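Local coordinates for universal stress protein (Burkholderia pseudomallei, PDB 4WNY) that belongs to the universal stress protein A family and probably takes part in the bacterial response to stress, although its precise activity is not established, at residues Arg89-Glu94 against Glu105-Glu110. Sequence-based numbering, arbitrary orientation.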
ATOM      1  N   ARG A  89      10.758   0.994 -16.954  1.00 35.70           N
ATOM      2  CA  ARG A  89      10.223   1.777 -18.061  1.00 35.64           C
ATOM      3  C   ARG A  89      10.433   3.270 -17.838  1.00 34.65           C
ATOM      4  O   ARG A  89      10.362   3.759 -16.710  1.00 35.11           O
ATOM      5  CB  ARG A  89       8.729   1.497 -18.250  1.00 36.52           C
ATOM      6  CG  ARG A  89       8.333   0.036 -18.139  1.00 38.50           C
ATOM      7  CD  ARG A  89       8.827  -0.795 -19.310  1.00 42.22           C
ATOM      8  NE  ARG A  89       8.327  -2.165 -19.232  1.00 43.36           N
ATOM      9  CZ  ARG A  89       7.146  -2.556 -19.702  1.00 44.27           C
ATOM     10  NH1 ARG A  89       6.343  -1.676 -20.286  1.00 45.16           N
ATOM     11  NH2 ARG A  89       6.766  -3.822 -19.588  1.00 45.14           N
ATOM     12  N   LEU A  90      10.699   3.992 -18.919  1.00 32.49           N
ATOM     13  CA  LEU A  90      10.714   5.444 -18.874  1.00 34.17           C
ATOM     14  C   LEU A  90       9.362   5.945 -19.360  1.00 34.70           C
ATOM     15  O   LEU A  90       8.933   5.610 -20.464  1.00 33.74           O
ATOM     16  CB  LEU A  90      11.843   6.015 -19.733  1.00 37.63           C
ATOM     17  CG  LEU A  90      12.115   7.515 -19.591  1.00 40.32           C
ATOM     18  CD1 LEU A  90      12.972   7.783 -18.363  1.00 39.22           C
ATOM     19  CD2 LEU A  90      12.767   8.072 -20.846  1.00 41.88           C
ATOM     20  N   VAL A  91       8.680   6.723 -18.527  1.00 37.49           N
ATOM     21  CA  VAL A  91       7.379   7.259 -18.906  1.00 42.08           C
ATOM     22  C   VAL A  91       7.403   8.785 -18.916  1.00 44.11           C
ATOM     23  O   VAL A  91       8.118   9.418 -18.137  1.00 42.72           O
ATOM     24  CB  VAL A  91       6.254   6.756 -17.968  1.00 42.76           C
ATOM     25  CG1 VAL A  91       6.251   5.236 -17.911  1.00 43.16           C
ATOM     26  CG2 VAL A  91       6.403   7.338 -16.574  1.00 42.75           C
ATOM     27  N   GLU A  92       6.628   9.368 -19.822  1.00 46.40           N
ATOM     28  CA  GLU A  92       6.572  10.815 -19.965  1.00 50.85           C
ATOM     29  C   GLU A  92       5.125  11.288 -19.935  1.00 54.31           C
ATOM     30  O   GLU A  92       4.259  10.690 -20.574  1.00 55.95           O
ATOM     31  CB  GLU A  92       7.249  11.256 -21.266  1.00 51.83           C
ATOM     32  CG  GLU A  92       8.690  10.782 -21.414  1.00 52.09           C
ATOM     33  CD  GLU A  92       9.348  11.308 -22.677  1.00 54.15           C
ATOM     34  OE1 GLU A  92       8.617  11.751 -23.587  1.00 58.00           O
ATOM     35  OE2 GLU A  92      10.595  11.280 -22.759  1.00 52.90           O
ATOM     36  N   VAL A  93       4.863  12.354 -19.186  1.00 56.51           N
ATOM     37  CA  VAL A  93       3.520  12.920 -19.130  1.00 60.89           C
ATOM     38  C   VAL A  93       3.255  13.751 -20.383  1.00 63.79           C
ATOM     39  O   VAL A  93       4.191  14.191 -21.054  1.00 64.23           O
ATOM     40  CB  VAL A  93       3.315  13.788 -17.877  1.00 62.63           C
ATOM     41  CG1 VAL A  93       3.666  12.995 -16.625  1.00 59.27           C
ATOM     42  CG2 VAL A  93       4.148  15.048 -17.966  1.00 65.12           C
ATOM     43  N   GLU A  94       1.979  13.940 -20.706  1.00 66.99           N
ATOM     44  CA  GLU A  94       1.593  14.708 -21.888  1.00 70.63           C
ATOM     45  C   GLU A  94       2.144  16.133 -21.825  1.00 71.79           C
ATOM     46  O   GLU A  94       1.389  17.101 -21.739  1.00 75.17           O
ATOM     47  CB  GLU A  94       0.070  14.740 -22.040  1.00 74.10           C
ATOM     48  N   GLU A 105      -1.147   5.840 -13.621  1.00 54.18           N
ATOM     49  CA  GLU A 105      -2.317   4.985 -13.782  1.00 55.21           C
ATOM     50  C   GLU A 105      -2.395   4.426 -15.196  1.00 54.29           C
ATOM     51  O   GLU A 105      -2.773   3.270 -15.396  1.00 52.92           O
ATOM     52  CB  GLU A 105      -3.596   5.753 -13.452  1.00 59.80           C
ATOM     53  CG  GLU A 105      -3.751   6.073 -11.980  1.00 62.14           C
ATOM     54  CD  GLU A 105      -5.033   6.818 -11.675  1.00 68.44           C
ATOM     55  OE1 GLU A 105      -5.581   7.463 -12.595  1.00 70.54           O
ATOM     56  OE2 GLU A 105      -5.494   6.755 -10.517  1.00 70.67           O
ATOM     57  N   ARG A 106      -2.042   5.252 -16.175  1.00 55.05           N
ATOM     58  CA  ARG A 106      -2.009   4.811 -17.563  1.00 56.17           C
ATOM     59  C   ARG A 106      -0.923   3.761 -17.756  1.00 51.71           C
ATOM     60  O   ARG A 106      -1.127   2.761 -18.444  1.00 49.81           O
ATOM     61  CB  ARG A 106      -1.782   5.992 -18.508  1.00 58.83           C
ATOM     62  CG  ARG A 106      -1.673   5.585 -19.967  1.00 61.26           C
ATOM     63  CD  ARG A 106      -2.017   6.733 -20.900  1.00 65.89           C
ATOM     64  NE  ARG A 106      -0.960   7.736 -20.969  1.00 67.19           N
ATOM     65  CZ  ARG A 106       0.054   7.691 -21.827  1.00 67.52           C
ATOM     66  NH1 ARG A 106       0.968   8.650 -21.827  1.00 67.08           N
ATOM     67  NH2 ARG A 106       0.155   6.685 -22.687  1.00 67.78           N
ATOM     68  N   ALA A 107       0.230   3.997 -17.138  1.00 49.45           N
ATOM     69  CA  ALA A 107       1.345   3.063 -17.210  1.00 48.41           C
ATOM     70  C   ALA A 107       0.966   1.729 -16.583  1.00 47.49           C
ATOM     71  O   ALA A 107       1.308   0.671 -17.103  1.00 46.29           O
ATOM     72  CB  ALA A 107       2.572   3.645 -16.526  1.00 46.51           C
ATOM     73  N   ALA A 108       0.248   1.789 -15.466  1.00 48.75           N
ATOM     74  CA  ALA A 108      -0.201   0.587 -14.772  1.00 49.00           C
ATOM     75  C   ALA A 108      -1.175  -0.219 -15.627  1.00 50.15           C
ATOM     76  O   ALA A 108      -1.123  -1.449 -15.652  1.00 49.38           O
ATOM     77  CB  ALA A 108      -0.842   0.953 -13.446  1.00 50.08           C
ATOM     78  N   ARG A 109      -2.062   0.486 -16.323  1.00 52.10           N
ATOM     79  CA  ARG A 109      -3.043  -0.151 -17.197  1.00 53.77           C
ATOM     80  C   ARG A 109      -2.379  -0.857 -18.374  1.00 51.43           C
ATOM     81  O   ARG A 109      -2.706  -2.000 -18.688  1.00 50.67           O
ATOM     82  CB  ARG A 109      -4.044   0.884 -17.714  1.00 57.69           C
ATOM     83  CG  ARG A 109      -5.211   1.145 -16.782  1.00 61.66           C
ATOM     84  CD  ARG A 109      -5.679   2.583 -16.899  1.00 64.86           C
ATOM     85  NE  ARG A 109      -5.659   3.051 -18.282  1.00 66.42           N
ATOM     86  CZ  ARG A 109      -5.793   4.323 -18.641  1.00 67.72           C
ATOM     87  NH1 ARG A 109      -5.954   5.261 -17.717  1.00 68.56           N
ATOM     88  NH2 ARG A 109      -5.761   4.660 -19.922  1.00 68.81           N
ATOM     89  N   GLU A 110      -1.446  -0.167 -19.019  1.00 51.89           N
ATOM     90  CA  GLU A 110      -0.785  -0.691 -20.209  1.00 53.06           C
ATOM     91  C   GLU A 110       0.212  -1.800 -19.880  1.00 51.76           C
ATOM     92  O   GLU A 110       0.378  -2.742 -20.652  1.00 52.96           O
ATOM     93  CB  GLU A 110      -0.083   0.442 -20.958  1.00 54.51           C
ATOM     94  CG  GLU A 110      -1.021   1.547 -21.420  1.00 59.06           C
ATOM     95  CD  GLU A 110      -0.282   2.734 -22.006  1.00 61.00           C
ATOM     96  OE1 GLU A 110      -0.948   3.662 -22.511  1.00 64.38           O
ATOM     97  OE2 GLU A 110       0.966   2.739 -21.959  1.00 59.14           O
TER
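V91 and A107 make the hydrophobic touch between the edge strand and the helix packed against it. The CB bonds of both residues point across the gap, and the CG1 methyl of V91 meets the CB methyl of A107 at 4.2 Å. With chi1 at -55°, the valine presents this one branch to the helix. Because alanine contributes no more than a methyl group, the backbones approach closely here, with the two CA atoms 7.5 Å apart, and both residues are buried.

R106, the residue just before A107, reaches toward the C-terminal end of the strand. Its CG is anti to the backbone N (chi1 177°), and a bend at chi3 brings the guanidinium round beside the peptide of E92. NH1 lies 4.1 Å from E92 O, an oblique approach too long for a bond; that carbonyl is instead hydrogen-bonded by the NE of R103, one turn earlier on the helix. The guanidinium of R106 is paired with two carboxylates, E110 one turn on and E98 before the helix. Its NH2 donates to E110 OE1 at 3.2 Å, a salt bridge within the helix that meets the carboxylate on its syn side but tilted, 22° out of the carboxylate plane. NH1 pairs with E98, and these two carboxylates probably offset the nearby positive charge of R103.

E92 sends its side chain the other way, away from helix 100-111, and its carboxylate forms a salt bridge with R65 of helix 57-82. Strand 89-92 is thus sandwiched between two helices: L90 rests on R65 and L72 of helix 57-82, while V91 faces helix 100-111. Backbone bonds join it to strand 36-43, and it is one of the two outermost strands of the chain's five-stranded parallel sheet, whose 3-2-1-4-5 order is that of the alpha/beta universal stress protein fold.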